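Local atomic coordinates of luciferase-like monooxygenase (Streptomyces bottropensis, PDB entry 7BIP), a protein that probably acts as a monooxygenase of the bacterial luciferase family in the biosynthesis of the aromatic polyketide rishirilide. Residues 6-17 and 42-53; 190-198 and 226-234. All coordinates share one frame; numbering follows the deposited sequence.

Both contacts belong to one TIM-barrel fold built on a curled parallel sheet, and their centres lie 21 Å apart. Interaction 1 comes first along the chain and joins the loops that leave strands 2-6 and 39-42, neighbours in the sheet, before helices 18-35 and 57-67. Interaction 2 is complete only later: it pairs strand 192-195 with strand 228-236 inside the barrel wall, linked by helix 202-218. Strand 320-324 pairs with both 2-6 and 228-236 and so bridges the two regions, and the side chains of N6 and S231 meet there. One contact thus joins two loops at the C-terminal ends of their strands, the other two strands of the wall, within a single barrel.

Interaction 1. Residues 6-17 and 42-53; sequences NLFPTVGPAEKS and TVEHYFHEYGGY
T10 and Y50 form a single backbone bridge, their CA atoms 4.6 Å apart, where two otherwise irregular loops run past each other. Beside it P9 O accepts from G51 N at 2.7 Å, whereas V11 N donates to E49 O in a longer bond of 3.1 Å. A water that accepts from Y53 N lies between V11 O and E49 O. At the strand end, T42 OG1 donates to L7 O (2.8 Å).

V43 packs on the F8 ring, its CG2 over the centre of one face, 4.1 Å from the centroid. F8 CZ, in turn, lies over the rim of the Y50 ring, the planes inclined at 52°, and H45, held by E115, completes an aromatic cluster. Y53 turns its CG away from its carbonyl carbon (chi1 -82°), which sends the ring toward 6-17: CB meets P9 CG, V11 CG1 and V11 O cover the same face, and OH donates to K16 O at 2.7 Å in the ring plane. A phenylalanine here would probably leave K16 O without this donor and the ring less firmly fixed. E15 and E49, like charges, share R253 of helix 240-262. Such strand-to-helix loops cap the C-terminal end of a TIM barrel, the end that carries the active site in this fold.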
loop_
_atom_site.group_PDB
_atom_site.type_symbol
_atom_site.label_atom_id
_atom_site.label_comp_id
_atom_site.label_asym_id
_atom_site.label_seq_id
_atom_site.Cartn_x
_atom_site.Cartn_y
_atom_site.Cartn_z
ATOM N N ASN A 6 -14.577 9.449 -7.082
ATOM C CA ASN A 6 -13.752 8.398 -7.645
ATOM C C ASN A 6 -12.576 9.064 -8.340
ATOM O O ASN A 6 -12.743 10.090 -9.013
ATOM C CB ASN A 6 -14.560 7.546 -8.629
ATOM C CG ASN A 6 -13.915 6.204 -8.926
ATOM O OD1 ASN A 6 -12.751 5.975 -8.610
ATOM N ND2 ASN A 6 -14.678 5.310 -9.555
ATOM N N LEU A 7 -11.391 8.508 -8.144
ATOM C CA LEU A 7 -10.152 9.070 -8.680
ATOM C C LEU A 7 -9.532 8.031 -9.615
ATOM O O LEU A 7 -8.531 7.387 -9.305
ATOM C CB LEU A 7 -9.192 9.482 -7.545
ATOM C CG LEU A 7 -9.715 10.651 -6.705
ATOM C CD1 LEU A 7 -8.866 10.892 -5.447
ATOM C CD2 LEU A 7 -9.844 11.944 -7.551
ATOM N N PHE A 8 -10.163 7.867 -10.768
ATOM C CA PHE A 8 -9.738 6.906 -11.774
ATOM C C PHE A 8 -8.795 7.631 -12.719
ATOM O O PHE A 8 -9.240 8.512 -13.462
ATOM C CB PHE A 8 -10.963 6.389 -12.523
ATOM C CG PHE A 8 -10.715 5.206 -13.430
ATOM C CD1 PHE A 8 -11.537 4.091 -13.353
ATOM C CD2 PHE A 8 -9.722 5.224 -14.393
ATOM C CE1 PHE A 8 -11.345 3.002 -14.188
ATOM C CE2 PHE A 8 -9.530 4.136 -15.233
ATOM C CZ PHE A 8 -10.345 3.030 -15.125
ATOM N N PRO A 9 -7.499 7.295 -12.754
ATOM C CA PRO A 9 -6.582 8.004 -13.663
ATOM C C PRO A 9 -6.711 7.502 -15.098
ATOM O O PRO A 9 -6.657 6.300 -15.360
ATOM C CB PRO A 9 -5.198 7.689 -13.085
ATOM C CG PRO A 9 -5.371 6.374 -12.421
ATOM C CD PRO A 9 -6.798 6.321 -11.903
ATOM N N THR A 10 -6.893 8.435 -16.029
ATOM C CA THR A 10 -6.847 8.153 -17.463
ATOM C C THR A 10 -5.861 9.165 -18.023
ATOM O O THR A 10 -6.248 10.211 -18.551
ATOM C CB THR A 10 -8.229 8.251 -18.120
ATOM O OG1 THR A 10 -8.866 9.473 -17.727
ATOM C CG2 THR A 10 -9.086 7.107 -17.680
ATOM N N VAL A 11 -4.574 8.861 -17.874
ATOM C CA VAL A 11 -3.524 9.842 -18.102
ATOM C C VAL A 11 -2.212 9.094 -18.258
ATOM O O VAL A 11 -2.004 8.041 -17.648
ATOM C CB VAL A 11 -3.464 10.867 -16.941
ATOM C CG1 VAL A 11 -3.159 10.158 -15.619
ATOM C CG2 VAL A 11 -2.445 11.948 -17.241
ATOM N N GLY A 12 -1.331 9.633 -19.096
ATOM C CA GLY A 12 -0.003 9.097 -19.255
ATOM C C GLY A 12 1.034 10.179 -19.053
ATOM O O GLY A 12 0.704 11.362 -18.940
ATOM N N PRO A 13 2.310 9.791 -19.013
ATOM C CA PRO A 13 3.355 10.748 -18.606
ATOM C C PRO A 13 3.489 11.950 -19.523
ATOM O O PRO A 13 3.962 13.002 -19.076
ATOM C CB PRO A 13 4.638 9.903 -18.593
ATOM C CG PRO A 13 4.289 8.589 -19.210
ATOM C CD PRO A 13 2.808 8.412 -19.107
ATOM N N ALA A 14 3.074 11.846 -20.784
ATOM C CA ALA A 14 3.133 13.006 -21.663
ATOM C C ALA A 14 2.088 14.057 -21.310
ATOM O O ALA A 14 2.268 15.227 -21.661
ATOM C CB ALA A 14 2.975 12.570 -23.120
ATOM N N GLU A 15 1.002 13.675 -20.630
ATOM C CA GLU A 15 -0.022 14.635 -20.225
ATOM C C GLU A 15 0.206 15.182 -18.826
ATOM O O GLU A 15 0.003 16.375 -18.590
ATOM C CB GLU A 15 -1.413 14.003 -20.268
ATOM C CG GLU A 15 -1.831 13.447 -21.608
ATOM C CD GLU A 15 -3.016 12.510 -21.478
ATOM O OE1 GLU A 15 -4.167 12.986 -21.606
ATOM O OE2 GLU A 15 -2.792 11.302 -21.240
ATOM N N LYS A 16 0.598 14.324 -17.884
ATOM C CA LYS A 16 0.746 14.728 -16.496
ATOM C C LYS A 16 1.706 13.765 -15.819
ATOM O O LYS A 16 1.519 12.551 -15.909
ATOM C CB LYS A 16 -0.615 14.735 -15.778
ATOM C CG LYS A 16 -0.599 15.368 -14.400
ATOM C CD LYS A 16 -2.008 15.466 -13.833
ATOM C CE LYS A 16 -2.854 16.446 -14.623
ATOM N NZ LYS A 16 -3.921 17.064 -13.786
ATOM N N SER A 17 2.724 14.299 -15.149
ATOM C CA SER A 17 3.612 13.420 -14.408
ATOM C C SER A 17 2.837 12.719 -13.303
ATOM O O SER A 17 1.799 13.197 -12.832
ATOM C CB SER A 17 4.794 14.193 -13.808
ATOM O OG SER A 17 4.395 15.051 -12.743
ATOM N N THR A 42 -10.761 4.609 -5.499
ATOM C CA THR A 42 -9.877 4.527 -6.654
ATOM C C THR A 42 -9.819 3.080 -7.124
ATOM O O THR A 42 -10.455 2.193 -6.547
ATOM C CB THR A 42 -8.483 5.102 -6.352
ATOM O OG1 THR A 42 -7.796 5.322 -7.593
ATOM C CG2 THR A 42 -7.664 4.146 -5.489
ATOM N N VAL A 43 -9.020 2.843 -8.166
ATOM C CA VAL A 43 -9.129 1.646 -8.990
ATOM C C VAL A 43 -7.806 0.877 -8.992
ATOM O O VAL A 43 -6.796 1.328 -8.456
ATOM C CB VAL A 43 -9.537 1.997 -10.430
ATOM C CG1 VAL A 43 -10.713 2.953 -10.405
ATOM C CG2 VAL A 43 -8.352 2.622 -11.157
ATOM N N GLU A 44 -7.830 -0.308 -9.610
ATOM C CA GLU A 44 -6.626 -1.109 -9.847
ATOM C C GLU A 44 -6.533 -1.420 -11.335
ATOM O O GLU A 44 -7.430 -2.065 -11.890
ATOM C CB GLU A 44 -6.644 -2.420 -9.052
ATOM C CG GLU A 44 -5.375 -3.261 -9.250
ATOM C CD GLU A 44 -5.365 -4.535 -8.426
ATOM O OE1 GLU A 44 -6.243 -4.683 -7.549
ATOM O OE2 GLU A 44 -4.482 -5.396 -8.659
ATOM N N HIS A 45 -5.445 -0.980 -11.973
ATOM C CA HIS A 45 -5.187 -1.291 -13.379
ATOM C C HIS A 45 -3.687 -1.244 -13.641
ATOM O O HIS A 45 -2.937 -0.582 -12.922
ATOM C CB HIS A 45 -5.887 -0.319 -14.325
ATOM C CG HIS A 45 -7.277 -0.727 -14.677
ATOM N ND1 HIS A 45 -7.570 -1.943 -15.254
ATOM C CD2 HIS A 45 -8.460 -0.093 -14.507
ATOM C CE1 HIS A 45 -8.874 -2.035 -15.442
ATOM N NE2 HIS A 45 -9.438 -0.930 -14.990
ATOM N N TYR A 46 -3.257 -1.929 -14.710
ATOM C CA TYR A 46 -1.837 -2.052 -15.031
ATOM C C TYR A 46 -1.540 -1.650 -16.472
ATOM O O TYR A 46 -2.305 -1.973 -17.387
ATOM C CB TYR A 46 -1.339 -3.489 -14.809
ATOM C CG TYR A 46 -1.575 -3.991 -13.411
ATOM C CD1 TYR A 46 -0.575 -3.922 -12.446
ATOM C CD2 TYR A 46 -2.806 -4.523 -13.048
ATOM C CE1 TYR A 46 -0.801 -4.385 -11.147
ATOM C CE2 TYR A 46 -3.042 -4.988 -11.769
ATOM C CZ TYR A 46 -2.038 -4.914 -10.822
ATOM O OH TYR A 46 -2.288 -5.380 -9.550
ATOM N N PHE A 47 -0.421 -0.935 -16.650
ATOM C CA PHE A 47 0.337 -0.791 -17.902
ATOM C C PHE A 47 -0.137 0.295 -18.861
ATOM O O PHE A 47 0.666 0.805 -19.645
ATOM C CB PHE A 47 0.381 -2.099 -18.707
ATOM C CG PHE A 47 0.751 -3.301 -17.908
ATOM C CD1 PHE A 47 1.777 -3.259 -16.977
ATOM C CD2 PHE A 47 0.063 -4.484 -18.091
ATOM C CE1 PHE A 47 2.102 -4.372 -16.240
ATOM C CE2 PHE A 47 0.388 -5.600 -17.371
ATOM C CZ PHE A 47 1.411 -5.549 -16.437
ATOM N N HIS A 48 -1.420 0.635 -18.848
ATOM C CA HIS A 48 -1.981 1.516 -19.861
ATOM C C HIS A 48 -2.372 2.843 -19.231
ATOM O O HIS A 48 -2.601 2.928 -18.025
ATOM C CB HIS A 48 -3.205 0.878 -20.522
ATOM C CG HIS A 48 -2.899 -0.392 -21.253
ATOM N ND1 HIS A 48 -2.263 -0.408 -22.476
ATOM C CD2 HIS A 48 -3.137 -1.686 -20.934
ATOM C CE1 HIS A 48 -2.122 -1.659 -22.879
ATOM N NE2 HIS A 48 -2.645 -2.453 -21.962
ATOM N N GLU A 49 -2.466 3.880 -20.067
ATOM C CA GLU A 49 -2.963 5.159 -19.569
ATOM C C GLU A 49 -4.340 5.014 -18.932
ATOM O O GLU A 49 -4.673 5.757 -17.997
ATOM C CB GLU A 49 -2.987 6.188 -20.701
ATOM C CG GLU A 49 -1.599 6.611 -21.138
ATOM C CD GLU A 49 -1.488 6.843 -22.632
ATOM O OE1 GLU A 49 -2.316 7.597 -23.192
ATOM O OE2 GLU A 49 -0.571 6.260 -23.249
ATOM N N TYR A 50 -5.147 4.065 -19.410
ATOM C CA TYR A 50 -6.410 3.726 -18.765
ATOM C C TYR A 50 -6.175 3.026 -17.426
ATOM O O TYR A 50 -6.023 1.801 -17.371
ATOM C CB TYR A 50 -7.258 2.845 -19.695
ATOM C CG TYR A 50 -8.639 2.504 -19.175
ATOM C CD1 TYR A 50 -9.679 3.425 -19.236
ATOM C CD2 TYR A 50 -8.901 1.252 -18.626
ATOM C CE1 TYR A 50 -10.947 3.100 -18.764
ATOM C CE2 TYR A 50 -10.158 0.921 -18.154
ATOM C CZ TYR A 50 -11.176 1.845 -18.226
ATOM O OH TYR A 50 -12.421 1.506 -17.749
ATOM N N GLY A 51 -6.123 3.799 -16.341
ATOM C CA GLY A 51 -6.038 3.256 -15.002
ATOM C C GLY A 51 -4.641 2.963 -14.496
ATOM O O GLY A 51 -4.480 2.712 -13.293
ATOM N N GLY A 52 -3.626 2.995 -15.364
ATOM C CA GLY A 52 -2.338 2.386 -15.041
ATOM C C GLY A 52 -1.500 3.126 -14.017
ATOM O O GLY A 52 -0.560 2.533 -13.473
ATOM N N TYR A 53 -1.794 4.404 -13.753
ATOM C CA TYR A 53 -1.167 5.075 -12.614
ATOM C C TYR A 53 -1.589 4.470 -11.289
ATOM O O TYR A 53 -1.009 4.822 -10.257
ATOM C CB TYR A 53 -1.499 6.565 -12.578
ATOM C CG TYR A 53 -0.656 7.436 -13.479
ATOM C CD1 TYR A 53 0.055 6.892 -14.552
ATOM C CD2 TYR A 53 -0.575 8.805 -13.278
ATOM C CE1 TYR A 53 0.819 7.694 -15.386
ATOM C CE2 TYR A 53 0.195 9.616 -14.112
ATOM C CZ TYR A 53 0.881 9.056 -15.168
ATOM O OH TYR A 53 1.643 9.856 -15.998
HETATM O O HOH W 1 -3.181 6.250 -15.713
#

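Interaction 2. Residues 190-198 and 226-234. With EDO (1,2-ethanediol), chain I.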
loop_
_atom_site.group_PDB
_atom_site.type_symbol
_atom_site.label_atom_id
_atom_site.label_comp_id
_atom_site.label_asym_id
_atom_site.label_seq_id
_atom_site.Cartn_x
_atom_site.Cartn_y
_atom_site.Cartn_z
ATOM N N GLY A 190 -24.364 -12.291 1.117
ATOM C CA GLY A 190 -24.442 -11.123 1.972
ATOM C C GLY A 190 -23.577 -9.964 1.536
ATOM O O GLY A 190 -23.365 -9.035 2.326
ATOM N N HIS A 191 -23.075 -9.986 0.307
ATOM C CA HIS A 191 -22.177 -8.936 -0.153
ATOM C C HIS A 191 -22.958 -7.775 -0.757
ATOM O O HIS A 191 -24.105 -7.914 -1.193
ATOM C CB HIS A 191 -21.191 -9.473 -1.195
ATOM C CG HIS A 191 -20.301 -10.562 -0.686
ATOM N ND1 HIS A 191 -19.935 -10.667 0.639
ATOM C CD2 HIS A 191 -19.690 -11.585 -1.330
ATOM C CE1 HIS A 191 -19.137 -11.711 0.790
ATOM N NE2 HIS A 191 -18.968 -12.280 -0.391
ATOM N N GLY A 192 -22.308 -6.618 -0.792
ATOM C CA GLY A 192 -22.791 -5.512 -1.586
ATOM C C GLY A 192 -22.481 -5.725 -3.053
ATOM O O GLY A 192 -21.881 -6.716 -3.460
ATOM N N VAL A 193 -22.893 -4.764 -3.872
ATOM C CA VAL A 193 -22.731 -4.889 -5.315
ATOM C C VAL A 193 -22.312 -3.543 -5.904
ATOM O O VAL A 193 -22.671 -2.475 -5.397
ATOM C CB VAL A 193 -24.033 -5.450 -5.958
ATOM C CG1 VAL A 193 -25.150 -4.405 -6.004
ATOM C CG2 VAL A 193 -23.759 -6.035 -7.321
ATOM N N MET A 194 -21.495 -3.598 -6.955
ATOM C CA MET A 194 -21.102 -2.410 -7.706
ATOM C C MET A 194 -21.551 -2.600 -9.148
ATOM O O MET A 194 -21.155 -3.570 -9.797
ATOM C CB MET A 194 -19.590 -2.167 -7.615
ATOM C CG MET A 194 -19.015 -2.453 -6.223
ATOM S SD MET A 194 -17.235 -2.167 -6.124
ATOM C CE MET A 194 -17.255 -0.482 -5.534
ATOM N N LEU A 195 -22.398 -1.695 -9.633
ATOM C CA LEU A 195 -22.968 -1.786 -10.968
ATOM C C LEU A 195 -22.383 -0.700 -11.863
ATOM O O LEU A 195 -21.757 0.255 -11.395
ATOM C CB LEU A 195 -24.500 -1.672 -10.916
ATOM C CG LEU A 195 -25.234 -2.625 -9.966
ATOM C CD1 LEU A 195 -26.743 -2.552 -10.195
ATOM C CD2 LEU A 195 -24.747 -4.045 -10.147
ATOM N N VAL A 196 -22.610 -0.852 -13.167
ATOM C CA VAL A 196 -21.981 0.023 -14.160
ATOM C C VAL A 196 -23.050 0.633 -15.058
ATOM O O VAL A 196 -23.278 0.161 -16.184
ATOM C CB VAL A 196 -20.922 -0.738 -14.973
ATOM C CG1 VAL A 196 -20.155 0.217 -15.886
ATOM C CG2 VAL A 196 -19.959 -1.447 -14.019
ATOM N N PRO A 197 -23.730 1.686 -14.602
ATOM C CA PRO A 197 -24.836 2.241 -15.397
ATOM C C PRO A 197 -24.377 2.940 -16.656
ATOM O O PRO A 197 -25.180 3.102 -17.582
ATOM C CB PRO A 197 -25.495 3.233 -14.430
ATOM C CG PRO A 197 -24.384 3.626 -13.508
ATOM C CD PRO A 197 -23.590 2.364 -13.306
ATOM N N SER A 198 -23.116 3.354 -16.724
ATOM C CA SER A 198 -22.650 4.142 -17.855
ATOM C C SER A 198 -22.493 3.319 -19.126
ATOM O O SER A 198 -22.338 3.904 -20.204
ATOM C CB SER A 198 -21.329 4.822 -17.498
ATOM O OG SER A 198 -20.301 3.871 -17.310
ATOM N N GLU A 226 -25.641 1.922 1.256
ATOM C CA GLU A 226 -24.191 1.763 1.188
ATOM C C GLU A 226 -23.764 0.411 0.624
ATOM O O GLU A 226 -22.564 0.201 0.397
ATOM C CB GLU A 226 -23.570 1.982 2.569
ATOM C CG GLU A 226 -23.472 3.449 2.942
ATOM C CD GLU A 226 -22.990 3.674 4.355
ATOM O OE1 GLU A 226 -23.692 3.239 5.292
ATOM O OE2 GLU A 226 -21.916 4.296 4.527
ATOM N N ASP A 227 -24.709 -0.492 0.363
ATOM C CA ASP A 227 -24.408 -1.796 -0.214
ATOM C C ASP A 227 -24.472 -1.801 -1.733
ATOM O O ASP A 227 -24.208 -2.837 -2.345
ATOM C CB ASP A 227 -25.374 -2.851 0.334
ATOM C CG ASP A 227 -25.092 -3.193 1.774
ATOM O OD1 ASP A 227 -23.918 -3.490 2.089
ATOM O OD2 ASP A 227 -26.035 -3.157 2.593
ATOM N N ILE A 228 -24.824 -0.675 -2.355
ATOM C CA ILE A 228 -24.998 -0.595 -3.799
ATOM C C ILE A 228 -24.225 0.623 -4.283
ATOM O O ILE A 228 -24.562 1.758 -3.915
ATOM C CB ILE A 228 -26.479 -0.490 -4.194
ATOM C CG1 ILE A 228 -27.253 -1.739 -3.753
ATOM C CG2 ILE A 228 -26.629 -0.282 -5.691
ATOM C CD1 ILE A 228 -28.755 -1.560 -3.857
ATOM N N HIS A 229 -23.189 0.389 -5.093
ATOM C CA HIS A 229 -22.305 1.440 -5.588
ATOM C C HIS A 229 -22.382 1.527 -7.105
ATOM O O HIS A 229 -22.450 0.508 -7.788
ATOM C CB HIS A 229 -20.839 1.169 -5.206
ATOM C CG HIS A 229 -20.486 1.547 -3.801
ATOM N ND1 HIS A 229 -19.336 2.242 -3.485
ATOM C CD2 HIS A 229 -21.109 1.295 -2.625
ATOM C CE1 HIS A 229 -19.278 2.417 -2.175
ATOM N NE2 HIS A 229 -20.338 1.847 -1.631
ATOM N N MET A 230 -22.354 2.750 -7.636
ATOM C CA MET A 230 -22.191 2.965 -9.070
ATOM C C MET A 230 -21.332 4.204 -9.261
ATOM O O MET A 230 -21.455 5.160 -8.496
ATOM C CB MET A 230 -23.530 3.168 -9.794
ATOM C CG MET A 230 -24.567 2.080 -9.530
ATOM S SD MET A 230 -26.042 2.361 -10.517
ATOM C CE MET A 230 -27.293 1.601 -9.482
ATOM N N SER A 231 -20.474 4.194 -10.279
ATOM C CA SER A 231 -19.627 5.344 -10.591
ATOM C C SER A 231 -20.156 6.069 -11.819
ATOM O O SER A 231 -20.623 5.437 -12.770
ATOM C CB SER A 231 -18.170 4.936 -10.822
ATOM O OG SER A 231 -17.546 4.579 -9.598
ATOM N N TYR A 232 -20.085 7.402 -11.787
ATOM C CA TYR A 232 -20.484 8.240 -12.914
ATOM C C TYR A 232 -19.413 9.288 -13.154
ATOM O O TYR A 232 -18.982 9.946 -12.206
ATOM C CB TYR A 232 -21.799 8.971 -12.644
ATOM C CG TYR A 232 -23.060 8.139 -12.641
ATOM C CD1 TYR A 232 -23.797 7.950 -13.805
ATOM C CD2 TYR A 232 -23.542 7.593 -11.459
ATOM C CE1 TYR A 232 -24.974 7.213 -13.795
ATOM C CE2 TYR A 232 -24.707 6.852 -11.440
ATOM C CZ TYR A 232 -25.419 6.673 -12.606
ATOM O OH TYR A 232 -26.568 5.935 -12.577
ATOM N N ASN A 233 -19.020 9.482 -14.413
ATOM C CA ASN A 233 -18.193 10.637 -14.742
ATOM C C ASN A 233 -18.936 11.919 -14.385
ATOM O O ASN A 233 -20.141 12.049 -14.624
ATOM C CB ASN A 233 -17.817 10.622 -16.221
ATOM C CG ASN A 233 -16.876 9.486 -16.560
ATOM O OD1 ASN A 233 -16.081 9.060 -15.722
ATOM N ND2 ASN A 233 -16.967 8.980 -17.786
ATOM N N CYS A 234 -18.225 12.861 -13.763
ATOM C CA CYS A 234 -18.910 14.026 -13.218
ATOM C C CYS A 234 -18.090 15.275 -13.486
ATOM O O CYS A 234 -16.896 15.320 -13.166
ATOM C CB CYS A 234 -19.157 13.849 -11.711
ATOM S SG CYS A 234 -19.977 15.252 -10.971
HETATM C C1 EDO I . -13.946 5.259 -17.070
HETATM O O1 EDO I . -13.109 6.354 -16.687
HETATM C C2 EDO I . -14.748 4.802 -15.858
HETATM O O2 EDO I . -15.921 5.615 -15.726
HETATM O O HOH W 2 -22.750 -6.148 2.971
HETATM O O HOH W 3 -19.693 1.794 -11.691
HETATM O O HOH W 4 -20.784 3.309 -14.541
#
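A parallel beta-alpha-beta unit, strand 192-195, helix 202-218 and strand 228-236, brings V193 and M194 beside I228 and H229 in the barrel wall. The strand axes come within 4.7 Å and their directions differ by 19°. Three backbone bonds form the ladder: V193 N to D227 O, H229 N to V193 O, and L195 N to H229 O, the last at 2.9 Å. CA-H groups add to it, M194 CA lying 3.2 Å from H229 O.

M194 and H229 point the same way on one face. The methionine chain bends at its last torsion (chi3 94°), which turns CE back alongside the histidine, 4.0 Å from H229 CB. H229 ND1 bonds to K41 of strand 39-42, and both side chains also touch L173. On the other face V193 CG1 lies beside I228 CG1, and L195 CB meets M230 CG; L195 and I228 continue onto L209 of helix 202-218.

Beyond the strand, P197 fills the angle between M230 and Y232. Its CD rests on M230 CB at 3.6 Å, with M230 SD close by, while its CG presses against Y232 CZ at 3.3 Å, crossing the tyrosine obliquely.

Where the direct ladder stops, waters take over. One donates to L195 O and accepts from S231 N; another accepts from S198 N and donates to S231 O. At the opposite end, a third water donates to G190 O and to D227 OD1, whose carboxylate is also salt-bridged to R171. The pairing therefore rests on buried main-chain bonds flanked by mostly apolar side chains, and waters join polar groups across both ends of the ladder, backbone to backbone where the chains part after L195 and backbone to carboxylate at G190 and D227.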